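PDB 4LRV: DNA sulfur modification protein DndE from Escherichia coli, which takes part in DNA phosphorothioation, the replacement of a non-bridging backbone oxygen by sulfur, and probably acts by binding DNA. Local coordinates for residues M7-Q12 with K92-H97; E14-K19 with G101-R106; T27-A32 with K63-G68; R33-R38 with A96-G101; F44-E49 with M80-L85. All blocks are in the same frame, centred on the assembly; numbering follows the deposited sequence.

Contact 1: residues M7-Q12 with K92-H97; sequences MALSRQ and KAWAAH
The link between strand 6-7 and helix 11-23 packs on the middle of helix 87-103 in the protein's interior, and a Met-aromatic contact starts it off. Met-7, a selenomethionine, turns its CG into the crowded position between backbone N and carbonyl carbon and bends again further out. This brings CG obliquely to 3.3 Å from Trp-94 CZ3, while SE sits 4.7 Å from the centroid of the six-membered ring of Trp-94. Leu-9 covers one face of the indole with its CD2 branch, 3.5 Å from Trp-94 CZ3, and the same methyl rests 3.9 Å from Ala-95 CB. Ala-8 O lies near the ring plane, at the edge. Trp-94 CG stands anti to its backbone N (chi1 166°), which places the indole beside Met-7 and Leu-9. Trp-66 meets Trp-94 edge-to-face, so helix 63-67 also borders the indole. An alanine at Trp-94 would remove the surface on which Met-7 and Leu-9 both lie, and would probably loosen the strand-to-helix link against helix 87-103. Beyond the apolar patch a water bridges the backbones: Ser-10 N donates to it over 3.2 Å, and it gives a weak bond to Ala-95 O.

Contact 2: residues E14-K19 with G101-R106; sequences EDQLKK and GIAALR
Gln-16 leaves helix 11-23 with CG beside its backbone N (chi1 -63°) and then runs extended toward the end of helix 87-103. Its CB touches the branched side chain of Ile-102, 4.1 Å from Ile-102 CG1. Further out the two side chains slide past each other in opposite directions, and Gln-16 CD comes to 4.0 Å from Ile-102 CG2. The amide then arrives at the edge of the Arg-106 guanidinium, where Gln-16 CD lies in the guanidinium plane and 3.4 Å from Arg-106 NH1. The two flat groups are turned 32° apart. One face of the guanidinium has Ala-103 CA above it, offset toward the rim. An alanine at Gln-16 would keep CB against Ile-102 but remove the amide, and would probably leave the Arg-106 end group less firmly placed. Helix 11-23 follows strand 6-7 and precedes helix 28-40, an order that recalls the Met repressor clan, and here the C-terminal part of helix 87-103 packs on it. Leu-17, one residue on, carries the apolar side: its CD2 meets Ile-102 CD1 at 3.8 Å. Ala-31 adjoins Leu-17 and Ala-35 adjoins Ile-102, both from helix 28-40. Lys-18 NZ hydrogen-bonds Gly-22 O of a neighbouring subunit.

Contact 3: residues T27-A32 with K63-G68; sequences TPNIAA and KITWLG
Two flat groups, the Trp-66 indole and the Asn-29 amide, meet the other segment here. Ala-32 CB comes obliquely at the indole, 3.9 Å from Trp-66 CE3, as does Asn-29 CA, and Pro-28 O lies at the ring edge, near its plane. The indole N-H turns elsewhere, since Trp-66 NE1 hydrogen-bonds Met-7 O. The amide of Asn-29 is held at both ends. Asn-29 ND2 donates to Thr-65 O over 2.8 Å in a nearly straight bond (160° at the hydrogen); that oxygen lies close to the amide plane, whereas the donor stands above the carbonyl plane. Asn-29 OD1 receives Thr-27 OG1 at 3.0 Å, nearly along the C=O axis. Together the two bonds fix which end of the amide faces which partner. CG of Asn-29 takes the crowded position between backbone N and carbonyl carbon (chi1 69°), which swings the amide across to the other helix. The contact joins the start of helix 28-40, with Thr-27 at its N-cap position, to the end of the short helix 63-67; the segment axes run 72° apart and approach to 8.6 Å. Thr-65 O has a second donor in Arg-33 NH2. Of a neighbouring subunit, Gly-25 packs on Pro-28 and Leu-34 on Thr-65.

Contact 4: residues R33-R38 with A96-G101; sequences RLAFFR and AHVEDG
Gly-101 O is gripped by one side-chain donor, Arg-38 NH1, at 2.8 Å with an angle of 155° at the hydrogen. The oxygen lies in the guanidinium plane, at its edge, but the donor stands well above the carbonyl plane. The bend of the Arg-38 chain at chi3 brings its tip edge-on to Gly-101 O, so that Arg-38 CD also passes 3.4 Å from Gly-101 O. The backbones also touch: Gly-101 CA makes a CA-H...O contact of 3.3 Å with Ala-35 O. A CB on Gly-101 would clash with that same Ala-35 O, so the absence of a side chain is what lets the helices close in. Their segment axes approach to 6.9 Å and cross at 89°. Beside this point Ala-35 CB presses on Val-98 O at 3.3 Å. Phe-36 sets its CG anti to the backbone N and brings CD1 to 3.4 Å from His-97 CB; the ring planes stand at 76° in an oblique pair. Val-98 CG2 touches Phe-36 CB at 4.1 Å. The contact joins helix 28-40 to helix 87-103 near the centre of the subunit. Helix 71-81 covers Phe-36 through Thr-74 and Leu-78, Trp-94 meets its ring from within helix 87-103, and Thr-13 of helix 11-23 packs against Val-98.

Contact 5: residues F44-E49 with M80-L85; sequences FRYSPE and MLYPQL
Arg-45 overlaps Leu-81 with its guanidinium: Leu-81 CD1 lies over one face of the flat group, and Leu-81 CD2 comes to 3.4 Å from Arg-45 NE. A bend at chi2 (-65°) turns the arginine back along its own backbone, where Arg-45 NH1 donates to Phe-44 O at 2.7 Å. Ser-42 O takes a further bond from the same nitrogen, so the charged group is held while its face stays against the leucine. Next to it Tyr-82 points its hydroxyl at the chain, and Tyr-46 N donates to Tyr-82 OH over 2.8 Å (148° at the hydrogen), although the hydroxyl's position is less certain. The ring follows alongside, with Tyr-82 CE1 3.8 Å from Tyr-46 CB and near the plane of the Tyr-46 ring, at its edge. The contact lays the irregular chain after helix 28-40 against the end of helix 71-81 and the type I beta turn that follows, Tyr-82 to Leu-85, closed by Leu-85 N to Tyr-82 O. That turn presents Leu-85 to two side chains. Leu-85 CD1 meets Tyr-46 CD1 obliquely at 4.0 Å, and Leu-85 CD2 touches Pro-48 CG at 4.3 Å. The phenol of Tyr-46 has its polar partner in Asp-51, and Ala-93 and Ala-96 of helix 87-103 pack on its side chain. Met-80 of a neighbouring subunit packs on Leu-81.

In the fold
Helix 87-103 runs through contacts 1, 2 and 4, whose neighbouring centres lie about 9 to 12 Å apart; helix 11-23 carries contact 2 and begins in the segment of contact 1, and helix 28-40 serves contacts 3 and 4. Along the chain, contacts 3 and 5 nest within contact 1's loop. The strand-to-helix lead-in (contact 1) and helix 11-23 itself (contact 2) both pack on helix 87-103. Arg-33 links contacts 3 and 4 by bonding carbonyls at the end of helix 63-67. Contacts 3 and 5, about 21 Å apart between centres, flank the subunit's centre. Contacts 1, 2 and 3 border a second subunit and contacts 4 and 5 another, so all five reach interfaces in the eight-chain assembly.

Contact 1: residues M7-Q12 with K92-H97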
# COMPACT_ATOMS: atom_id res chain seq x y z
N MSE A 7 17.29 0.36 17.65
CA MSE A 7 18.66 0.21 17.18
C MSE A 7 18.98 1.14 16.04
O MSE A 7 18.07 1.72 15.44
CB MSE A 7 18.93 -1.23 16.74
CG MSE A 7 18.02 -1.73 15.66
SE MSE A 7 16.80 -3.11 16.32
CE MSE A 7 15.50 -1.98 17.14
N ALA A 8 20.27 1.26 15.75
CA ALA A 8 20.76 2.07 14.65
C ALA A 8 21.61 1.23 13.69
O ALA A 8 22.17 0.21 14.08
CB ALA A 8 21.58 3.25 15.18
N LEU A 9 21.67 1.65 12.43
CA LEU A 9 22.60 1.08 11.46
C LEU A 9 23.89 1.91 11.43
O LEU A 9 24.04 2.86 12.19
CB LEU A 9 21.96 1.04 10.07
CG LEU A 9 20.84 -0.00 9.97
CD1 LEU A 9 20.11 0.09 8.66
CD2 LEU A 9 21.40 -1.40 10.17
N SER A 10 24.82 1.55 10.56
CA SER A 10 26.02 2.38 10.41
C SER A 10 25.71 3.52 9.46
O SER A 10 24.70 3.51 8.75
CB SER A 10 27.22 1.56 9.93
OG SER A 10 26.99 0.99 8.66
N ARG A 11 26.59 4.52 9.47
CA ARG A 11 26.47 5.63 8.56
C ARG A 11 26.61 5.11 7.13
O ARG A 11 25.77 5.41 6.27
CB ARG A 11 27.53 6.69 8.88
CG ARG A 11 27.59 7.85 7.91
CD ARG A 11 26.41 8.79 8.06
NE ARG A 11 26.53 9.92 7.15
CZ ARG A 11 25.73 10.15 6.11
NH1 ARG A 11 24.70 9.34 5.85
NH2 ARG A 11 25.95 11.22 5.34
N GLN A 12 27.65 4.32 6.90
CA GLN A 12 27.90 3.72 5.60
C GLN A 12 26.61 3.10 5.05
O GLN A 12 26.21 3.41 3.91
CB GLN A 12 29.01 2.66 5.69
CG GLN A 12 29.35 1.96 4.38
CD GLN A 12 30.48 0.93 4.53
OE1 GLN A 12 30.24 -0.22 4.90
NE2 GLN A 12 31.71 1.34 4.23
N LYS A 92 24.88 -5.90 16.16
CA LYS A 92 25.97 -5.88 15.18
C LYS A 92 25.70 -6.89 14.05
O LYS A 92 25.89 -6.58 12.88
CB LYS A 92 27.31 -6.18 15.85
CG LYS A 92 27.84 -5.06 16.74
CD LYS A 92 29.00 -5.53 17.61
CE LYS A 92 29.79 -4.33 18.15
NZ LYS A 92 30.77 -4.73 19.21
N ALA A 93 25.24 -8.09 14.42
CA ALA A 93 24.94 -9.13 13.44
C ALA A 93 23.81 -8.73 12.49
O ALA A 93 23.96 -8.87 11.28
CB ALA A 93 24.61 -10.43 14.13
N TRP A 94 22.70 -8.21 13.04
CA TRP A 94 21.59 -7.69 12.22
C TRP A 94 22.08 -6.57 11.28
O TRP A 94 21.78 -6.59 10.10
CB TRP A 94 20.40 -7.19 13.08
CG TRP A 94 19.39 -6.35 12.28
CD1 TRP A 94 18.50 -6.81 11.37
CD2 TRP A 94 19.23 -4.92 12.31
NE1 TRP A 94 17.78 -5.76 10.83
CE2 TRP A 94 18.21 -4.59 11.39
CE3 TRP A 94 19.85 -3.88 13.03
CZ2 TRP A 94 17.80 -3.28 11.16
CZ3 TRP A 94 19.44 -2.58 12.80
CH2 TRP A 94 18.42 -2.29 11.87
N ALA A 95 22.84 -5.63 11.83
CA ALA A 95 23.41 -4.53 11.04
C ALA A 95 24.38 -5.00 9.95
O ALA A 95 24.31 -4.55 8.81
CB ALA A 95 24.09 -3.51 11.95
N ALA A 96 25.28 -5.91 10.31
CA ALA A 96 26.22 -6.45 9.34
C ALA A 96 25.48 -7.08 8.16
O ALA A 96 25.87 -6.88 7.00
CB ALA A 96 27.15 -7.46 10.00
N HIS A 97 24.41 -7.82 8.45
CA HIS A 97 23.57 -8.41 7.42
C HIS A 97 22.85 -7.38 6.56
O HIS A 97 22.70 -7.58 5.36
CB HIS A 97 22.57 -9.39 8.02
CG HIS A 97 23.08 -10.80 8.10
ND1 HIS A 97 23.26 -11.47 9.29
CD2 HIS A 97 23.48 -11.64 7.12
CE1 HIS A 97 23.73 -12.67 9.05
NE2 HIS A 97 23.87 -12.81 7.74
O HOH W 1 25.27 -1.29 9.06

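Contact 2: residues E14-K19 with G101-R106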
# COMPACT_ATOMS: atom_id res chain seq x y z
N GLU A 14 23.31 3.49 6.12
CA GLU A 14 22.20 4.44 5.98
C GLU A 14 22.28 5.15 4.64
O GLU A 14 21.29 5.27 3.92
CB GLU A 14 22.19 5.47 7.11
CG GLU A 14 21.20 5.15 8.23
CD GLU A 14 20.97 6.32 9.20
OE1 GLU A 14 21.69 7.34 9.09
OE2 GLU A 14 20.06 6.21 10.06
N ASP A 15 23.49 5.60 4.30
CA ASP A 15 23.75 6.30 3.06
C ASP A 15 23.40 5.48 1.82
O ASP A 15 22.85 6.01 0.86
CB ASP A 15 25.20 6.77 3.02
CG ASP A 15 25.49 7.67 1.85
OD1 ASP A 15 24.55 8.35 1.37
OD2 ASP A 15 26.65 7.68 1.41
N GLN A 16 23.71 4.18 1.84
CA GLN A 16 23.32 3.30 0.74
C GLN A 16 21.82 3.04 0.70
O GLN A 16 21.24 2.91 -0.37
CB GLN A 16 24.06 1.97 0.81
CG GLN A 16 25.57 2.07 0.67
CD GLN A 16 26.22 0.72 0.88
OE1 GLN A 16 26.66 0.39 1.99
NE2 GLN A 16 26.23 -0.09 -0.17
N LEU A 17 21.19 2.97 1.87
CA LEU A 17 19.73 2.86 1.91
C LEU A 17 19.07 4.07 1.25
O LEU A 17 18.10 3.92 0.50
CB LEU A 17 19.22 2.65 3.34
CG LEU A 17 19.68 1.36 4.01
CD1 LEU A 17 19.39 1.40 5.50
CD2 LEU A 17 19.02 0.15 3.38
N LYS A 18 19.61 5.26 1.52
CA LYS A 18 19.10 6.51 0.98
C LYS A 18 19.16 6.55 -0.55
O LYS A 18 18.25 7.09 -1.19
CB LYS A 18 19.90 7.69 1.55
CG LYS A 18 19.60 9.04 0.87
CD LYS A 18 20.69 10.07 1.07
CE LYS A 18 20.53 11.21 0.07
NZ LYS A 18 21.60 12.24 0.20
N LYS A 19 20.22 5.99 -1.12
CA LYS A 19 20.45 6.04 -2.57
C LYS A 19 19.54 5.08 -3.29
O LYS A 19 19.04 5.39 -4.35
CB LYS A 19 21.90 5.72 -2.91
CG LYS A 19 22.86 6.79 -2.47
CD LYS A 19 24.30 6.35 -2.66
CE LYS A 19 25.23 7.22 -1.84
NZ LYS A 19 26.40 7.64 -2.64
N GLY A 101 23.71 -7.33 2.59
CA GLY A 101 22.56 -7.31 1.68
C GLY A 101 22.47 -6.10 0.76
O GLY A 101 22.22 -6.26 -0.44
N ILE A 102 22.68 -4.90 1.30
CA ILE A 102 22.63 -3.67 0.50
C ILE A 102 23.90 -3.38 -0.33
O ILE A 102 23.80 -2.77 -1.39
CB ILE A 102 22.25 -2.42 1.36
CG1 ILE A 102 21.66 -1.32 0.48
CG2 ILE A 102 23.43 -1.90 2.17
CD1 ILE A 102 20.18 -1.52 0.16
N ALA A 103 25.07 -3.80 0.14
CA ALA A 103 26.30 -3.69 -0.65
C ALA A 103 26.19 -4.46 -1.96
O ALA A 103 26.80 -4.11 -2.97
CB ALA A 103 27.49 -4.18 0.15
N ALA A 104 25.38 -5.52 -1.93
CA ALA A 104 25.19 -6.39 -3.07
C ALA A 104 24.50 -5.70 -4.26
O ALA A 104 23.99 -6.38 -5.16
CB ALA A 104 24.42 -7.64 -2.64
N LEU A 105 24.47 -4.37 -4.25
CA LEU A 105 23.80 -3.60 -5.30
C LEU A 105 24.73 -2.54 -5.89
O LEU A 105 24.32 -1.41 -6.16
CB LEU A 105 22.51 -2.95 -4.76
CG LEU A 105 21.47 -3.80 -4.01
CD1 LEU A 105 20.41 -2.90 -3.36
CD2 LEU A 105 20.79 -4.85 -4.88
N ARG A 106 25.99 -2.91 -6.07
CA ARG A 106 26.97 -2.04 -6.73
C ARG A 106 27.71 -2.81 -7.84
O ARG A 106 27.71 -4.04 -7.84
CB ARG A 106 27.98 -1.46 -5.73
CG ARG A 106 27.38 -0.87 -4.43
CD ARG A 106 28.42 -0.02 -3.71
NE ARG A 106 28.36 -0.10 -2.24
CZ ARG A 106 29.16 -0.86 -1.49
NH1 ARG A 106 29.04 -0.86 -0.16
NH2 ARG A 106 30.09 -1.62 -2.05

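Contact 3: residues T27-A32 with K63-G68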
# COMPACT_ATOMS: atom_id res chain seq x y z
N THR A 27 11.57 2.71 0.65
CA THR A 27 11.91 3.46 1.86
C THR A 27 12.98 2.72 2.65
O THR A 27 13.01 1.49 2.67
CB THR A 27 10.69 3.59 2.75
OG1 THR A 27 10.20 2.28 3.05
CG2 THR A 27 9.61 4.37 2.04
N PRO A 28 13.86 3.47 3.34
CA PRO A 28 15.02 2.87 4.01
C PRO A 28 14.68 1.69 4.92
O PRO A 28 15.37 0.67 4.89
CB PRO A 28 15.60 4.03 4.83
CG PRO A 28 15.09 5.27 4.17
CD PRO A 28 13.73 4.91 3.63
N ASN A 29 13.61 1.78 5.70
CA ASN A 29 13.27 0.68 6.59
C ASN A 29 12.83 -0.61 5.88
O ASN A 29 13.13 -1.71 6.35
CB ASN A 29 12.27 1.11 7.68
CG ASN A 29 10.89 1.42 7.13
OD1 ASN A 29 10.73 1.79 5.97
ND2 ASN A 29 9.88 1.27 7.99
N ILE A 30 12.13 -0.47 4.75
CA ILE A 30 11.73 -1.62 3.96
C ILE A 30 12.94 -2.23 3.25
O ILE A 30 13.01 -3.44 3.07
CB ILE A 30 10.63 -1.27 2.91
CG1 ILE A 30 9.27 -1.07 3.60
CG2 ILE A 30 10.52 -2.37 1.85
CD1 ILE A 30 8.19 -0.44 2.70
N ALA A 31 13.87 -1.37 2.83
CA ALA A 31 15.07 -1.83 2.16
C ALA A 31 15.97 -2.58 3.13
O ALA A 31 16.67 -3.51 2.74
CB ALA A 31 15.81 -0.66 1.57
N ALA A 32 15.95 -2.17 4.39
CA ALA A 32 16.70 -2.86 5.42
C ALA A 32 16.18 -4.30 5.59
O ALA A 32 16.97 -5.23 5.76
CB ALA A 32 16.64 -2.08 6.72
N LYS A 63 12.57 -1.01 16.83
CA LYS A 63 12.60 -2.31 16.17
C LYS A 63 11.42 -2.54 15.23
O LYS A 63 11.59 -3.11 14.16
CB LYS A 63 12.66 -3.43 17.21
CG LYS A 63 12.93 -4.81 16.60
CD LYS A 63 13.37 -5.81 17.66
CE LYS A 63 12.29 -6.05 18.71
NZ LYS A 63 12.90 -6.43 20.00
N ILE A 64 10.25 -2.07 15.63
CA ILE A 64 9.04 -2.30 14.84
C ILE A 64 9.07 -1.48 13.57
O ILE A 64 8.63 -1.93 12.51
CB ILE A 64 7.76 -1.99 15.63
CG1 ILE A 64 7.90 -2.46 17.07
CG2 ILE A 64 6.56 -2.65 14.95
CD1 ILE A 64 6.58 -2.46 17.85
N THR A 65 9.62 -0.27 13.69
CA THR A 65 9.83 0.58 12.54
C THR A 65 10.76 -0.10 11.53
O THR A 65 10.46 -0.15 10.34
CB THR A 65 10.44 1.93 12.94
OG1 THR A 65 9.69 2.50 14.02
CG2 THR A 65 10.41 2.88 11.78
N TRP A 66 11.89 -0.62 12.02
CA TRP A 66 12.84 -1.29 11.15
C TRP A 66 12.25 -2.56 10.55
O TRP A 66 12.33 -2.76 9.33
CB TRP A 66 14.13 -1.66 11.89
CG TRP A 66 15.10 -0.54 12.15
CD1 TRP A 66 15.49 -0.08 13.36
CD2 TRP A 66 15.84 0.21 11.18
NE1 TRP A 66 16.40 0.93 13.22
CE2 TRP A 66 16.64 1.13 11.89
CE3 TRP A 66 15.90 0.21 9.77
CZ2 TRP A 66 17.50 2.03 11.25
CZ3 TRP A 66 16.75 1.11 9.14
CH2 TRP A 66 17.53 2.01 9.88
N LEU A 67 11.67 -3.40 11.39
CA LEU A 67 11.33 -4.76 10.98
C LEU A 67 9.91 -4.93 10.48
O LEU A 67 9.69 -5.71 9.56
CB LEU A 67 11.67 -5.80 12.06
CG LEU A 67 13.12 -5.71 12.59
CD1 LEU A 67 13.42 -6.83 13.57
CD2 LEU A 67 14.15 -5.70 11.44
N GLY A 68 8.96 -4.23 11.09
CA GLY A 68 7.54 -4.35 10.72
C GLY A 68 7.01 -5.76 10.93
O GLY A 68 7.37 -6.40 11.91

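Contact 4: residues R33-R38 with A96-G101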
# COMPACT_ATOMS: atom_id res chain seq x y z
N ARG A 33 14.86 -4.48 5.54
CA ARG A 33 14.28 -5.82 5.59
C ARG A 33 14.76 -6.67 4.44
O ARG A 33 15.26 -7.78 4.65
CB ARG A 33 12.76 -5.75 5.58
CG ARG A 33 12.21 -5.06 6.78
CD ARG A 33 10.75 -4.86 6.66
NE ARG A 33 10.36 -3.73 7.48
CZ ARG A 33 9.15 -3.19 7.49
NH1 ARG A 33 8.19 -3.69 6.71
NH2 ARG A 33 8.91 -2.16 8.29
N LEU A 34 14.62 -6.13 3.22
CA LEU A 34 15.05 -6.81 2.01
C LEU A 34 16.55 -7.11 1.97
O LEU A 34 16.97 -8.19 1.56
CB LEU A 34 14.66 -5.99 0.78
CG LEU A 34 13.19 -5.61 0.66
CD1 LEU A 34 13.01 -4.63 -0.48
CD2 LEU A 34 12.28 -6.85 0.49
N ALA A 35 17.36 -6.15 2.40
CA ALA A 35 18.80 -6.36 2.47
C ALA A 35 19.14 -7.48 3.45
O ALA A 35 19.85 -8.42 3.10
CB ALA A 35 19.48 -5.07 2.86
N PHE A 36 18.61 -7.41 4.67
CA PHE A 36 18.80 -8.48 5.66
C PHE A 36 18.55 -9.87 5.07
O PHE A 36 19.39 -10.76 5.19
CB PHE A 36 17.92 -8.26 6.90
CG PHE A 36 18.15 -9.28 7.99
CD1 PHE A 36 19.26 -9.20 8.82
CD2 PHE A 36 17.25 -10.33 8.19
CE1 PHE A 36 19.48 -10.14 9.81
CE2 PHE A 36 17.47 -11.28 9.19
CZ PHE A 36 18.59 -11.18 10.00
N PHE A 37 17.39 -10.05 4.44
CA PHE A 37 17.03 -11.38 3.93
C PHE A 37 17.80 -11.83 2.68
O PHE A 37 17.98 -13.02 2.48
CB PHE A 37 15.52 -11.54 3.73
CG PHE A 37 14.76 -11.62 5.02
CD1 PHE A 37 15.03 -12.63 5.94
CD2 PHE A 37 13.78 -10.68 5.33
CE1 PHE A 37 14.35 -12.70 7.15
CE2 PHE A 37 13.09 -10.74 6.53
CZ PHE A 37 13.37 -11.76 7.44
N ARG A 38 18.27 -10.89 1.86
CA ARG A 38 19.04 -11.32 0.71
C ARG A 38 20.46 -11.67 1.18
O ARG A 38 21.13 -12.51 0.60
CB ARG A 38 19.00 -10.29 -0.44
CG ARG A 38 20.14 -9.28 -0.50
CD ARG A 38 20.23 -8.66 -1.90
NE ARG A 38 19.01 -7.96 -2.29
CZ ARG A 38 18.81 -6.64 -2.17
NH1 ARG A 38 19.75 -5.85 -1.67
NH2 ARG A 38 17.65 -6.10 -2.56
N ALA A 96 25.28 -5.91 10.31
CA ALA A 96 26.22 -6.45 9.34
C ALA A 96 25.48 -7.08 8.16
O ALA A 96 25.87 -6.88 7.00
CB ALA A 96 27.15 -7.46 10.00
N HIS A 97 24.41 -7.82 8.45
CA HIS A 97 23.57 -8.41 7.42
C HIS A 97 22.85 -7.38 6.56
O HIS A 97 22.70 -7.58 5.36
CB HIS A 97 22.57 -9.39 8.02
CG HIS A 97 23.08 -10.80 8.10
ND1 HIS A 97 23.26 -11.47 9.29
CD2 HIS A 97 23.48 -11.64 7.12
CE1 HIS A 97 23.73 -12.67 9.05
NE2 HIS A 97 23.87 -12.81 7.74
N VAL A 98 22.40 -6.28 7.16
CA VAL A 98 21.75 -5.24 6.35
C VAL A 98 22.77 -4.63 5.39
O VAL A 98 22.48 -4.46 4.20
CB VAL A 98 21.02 -4.18 7.21
CG1 VAL A 98 20.44 -3.10 6.33
CG2 VAL A 98 19.90 -4.83 7.99
N GLU A 99 23.96 -4.35 5.91
CA GLU A 99 25.06 -3.80 5.11
C GLU A 99 25.45 -4.73 3.97
O GLU A 99 25.57 -4.29 2.82
CB GLU A 99 26.28 -3.52 6.00
CG GLU A 99 27.56 -3.15 5.27
CD GLU A 99 28.81 -3.29 6.15
OE1 GLU A 99 28.69 -3.86 7.28
OE2 GLU A 99 29.90 -2.84 5.74
N ASP A 100 25.64 -6.00 4.29
CA ASP A 100 26.03 -6.98 3.27
C ASP A 100 24.96 -7.08 2.18
O ASP A 100 25.25 -6.90 1.01
CB ASP A 100 26.28 -8.34 3.92
CG ASP A 100 26.59 -9.41 2.91
OD1 ASP A 100 27.73 -9.41 2.38
OD2 ASP A 100 25.70 -10.25 2.63
N GLY A 101 23.71 -7.33 2.59
CA GLY A 101 22.56 -7.31 1.68
C GLY A 101 22.47 -6.10 0.76
O GLY A 101 22.22 -6.26 -0.44

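Contact 5: residues F44-E49 with M80-L85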
# COMPACT_ATOMS: atom_id res chain seq x y z
N PHE A 44 27.34 -14.98 3.41
CA PHE A 44 27.80 -14.06 4.43
C PHE A 44 27.30 -14.49 5.81
O PHE A 44 26.17 -14.94 5.96
CB PHE A 44 27.37 -12.63 4.11
CG PHE A 44 27.78 -11.65 5.17
CD1 PHE A 44 29.02 -11.02 5.10
CD2 PHE A 44 26.94 -11.38 6.24
CE1 PHE A 44 29.41 -10.13 6.08
CE2 PHE A 44 27.33 -10.49 7.23
CZ PHE A 44 28.57 -9.86 7.15
N ARG A 45 28.17 -14.36 6.81
CA ARG A 45 27.83 -14.61 8.20
C ARG A 45 28.63 -13.67 9.08
O ARG A 45 29.85 -13.51 8.91
CB ARG A 45 28.13 -16.05 8.61
CG ARG A 45 27.19 -17.12 8.07
CD ARG A 45 25.78 -16.97 8.62
NE ARG A 45 24.89 -18.02 8.13
CZ ARG A 45 24.28 -18.01 6.94
NH1 ARG A 45 24.45 -17.01 6.10
NH2 ARG A 45 23.50 -19.03 6.60
N TYR A 46 27.95 -13.04 10.02
CA TYR A 46 28.61 -12.25 11.02
C TYR A 46 29.46 -13.14 11.94
O TYR A 46 29.10 -14.28 12.22
CB TYR A 46 27.59 -11.46 11.85
CG TYR A 46 28.21 -10.69 12.99
CD1 TYR A 46 28.32 -11.27 14.26
CD2 TYR A 46 28.70 -9.40 12.81
CE1 TYR A 46 28.89 -10.57 15.31
CE2 TYR A 46 29.27 -8.70 13.86
CZ TYR A 46 29.36 -9.29 15.11
OH TYR A 46 29.93 -8.61 16.17
N SER A 47 30.57 -12.59 12.41
CA SER A 47 31.36 -13.24 13.44
C SER A 47 32.01 -12.15 14.30
O SER A 47 32.60 -11.22 13.76
CB SER A 47 32.40 -14.17 12.80
OG SER A 47 32.91 -15.07 13.76
N PRO A 48 31.92 -12.28 15.63
CA PRO A 48 32.26 -11.15 16.50
C PRO A 48 33.75 -10.83 16.52
O PRO A 48 34.14 -9.69 16.76
CB PRO A 48 31.78 -11.60 17.88
CG PRO A 48 31.86 -13.09 17.84
CD PRO A 48 31.62 -13.50 16.40
N GLU A 49 34.59 -11.83 16.26
CA GLU A 49 36.04 -11.63 16.34
C GLU A 49 36.62 -10.95 15.09
O GLU A 49 37.83 -10.81 14.96
CB GLU A 49 36.76 -12.95 16.67
CG GLU A 49 37.10 -13.85 15.46
CD GLU A 49 35.91 -14.15 14.57
OE1 GLU A 49 34.86 -14.54 15.11
OE2 GLU A 49 36.02 -14.01 13.33
N MSE A 80 18.54 -18.42 15.40
CA MSE A 80 19.07 -19.67 14.84
C MSE A 80 20.48 -19.52 14.26
O MSE A 80 21.30 -20.43 14.37
CB MSE A 80 18.13 -20.25 13.78
CG MSE A 80 16.79 -20.66 14.33
SE MSE A 80 15.67 -21.60 13.03
CE MSE A 80 16.85 -23.11 12.66
N LEU A 81 20.77 -18.38 13.63
CA LEU A 81 22.09 -18.15 13.06
C LEU A 81 23.09 -17.78 14.12
O LEU A 81 24.28 -18.06 13.94
CB LEU A 81 22.08 -17.07 11.97
CG LEU A 81 21.32 -17.30 10.67
CD1 LEU A 81 21.28 -16.00 9.89
CD2 LEU A 81 21.96 -18.39 9.85
N TYR A 82 22.62 -17.18 15.21
CA TYR A 82 23.50 -16.60 16.24
C TYR A 82 23.15 -16.98 17.70
O TYR A 82 23.01 -16.11 18.57
CB TYR A 82 23.60 -15.08 16.03
CG TYR A 82 24.07 -14.74 14.63
CD1 TYR A 82 25.41 -14.93 14.27
CD2 TYR A 82 23.19 -14.30 13.66
CE1 TYR A 82 25.85 -14.66 12.99
CE2 TYR A 82 23.62 -14.04 12.36
CZ TYR A 82 24.95 -14.22 12.04
OH TYR A 82 25.41 -13.97 10.77
N PRO A 83 23.06 -18.29 17.98
CA PRO A 83 22.54 -18.78 19.27
C PRO A 83 23.34 -18.30 20.48
O PRO A 83 22.75 -18.07 21.57
CB PRO A 83 22.62 -20.31 19.14
CG PRO A 83 23.59 -20.58 18.02
CD PRO A 83 23.48 -19.39 17.09
N GLN A 84 24.64 -18.13 20.30
CA GLN A 84 25.54 -17.79 21.41
C GLN A 84 25.75 -16.29 21.63
O GLN A 84 26.39 -15.90 22.60
CB GLN A 84 26.90 -18.50 21.27
CG GLN A 84 26.86 -20.01 21.49
CD GLN A 84 26.34 -20.40 22.88
OE1 GLN A 84 25.34 -21.09 23.00
NE2 GLN A 84 27.04 -19.96 23.92
N LEU A 85 25.21 -15.45 20.75
CA LEU A 85 25.46 -14.01 20.84
C LEU A 85 24.55 -13.31 21.85
O LEU A 85 23.39 -13.70 22.03
CB LEU A 85 25.34 -13.35 19.46
CG LEU A 85 26.30 -13.81 18.35
CD1 LEU A 85 26.12 -12.98 17.07
CD2 LEU A 85 27.72 -13.71 18.84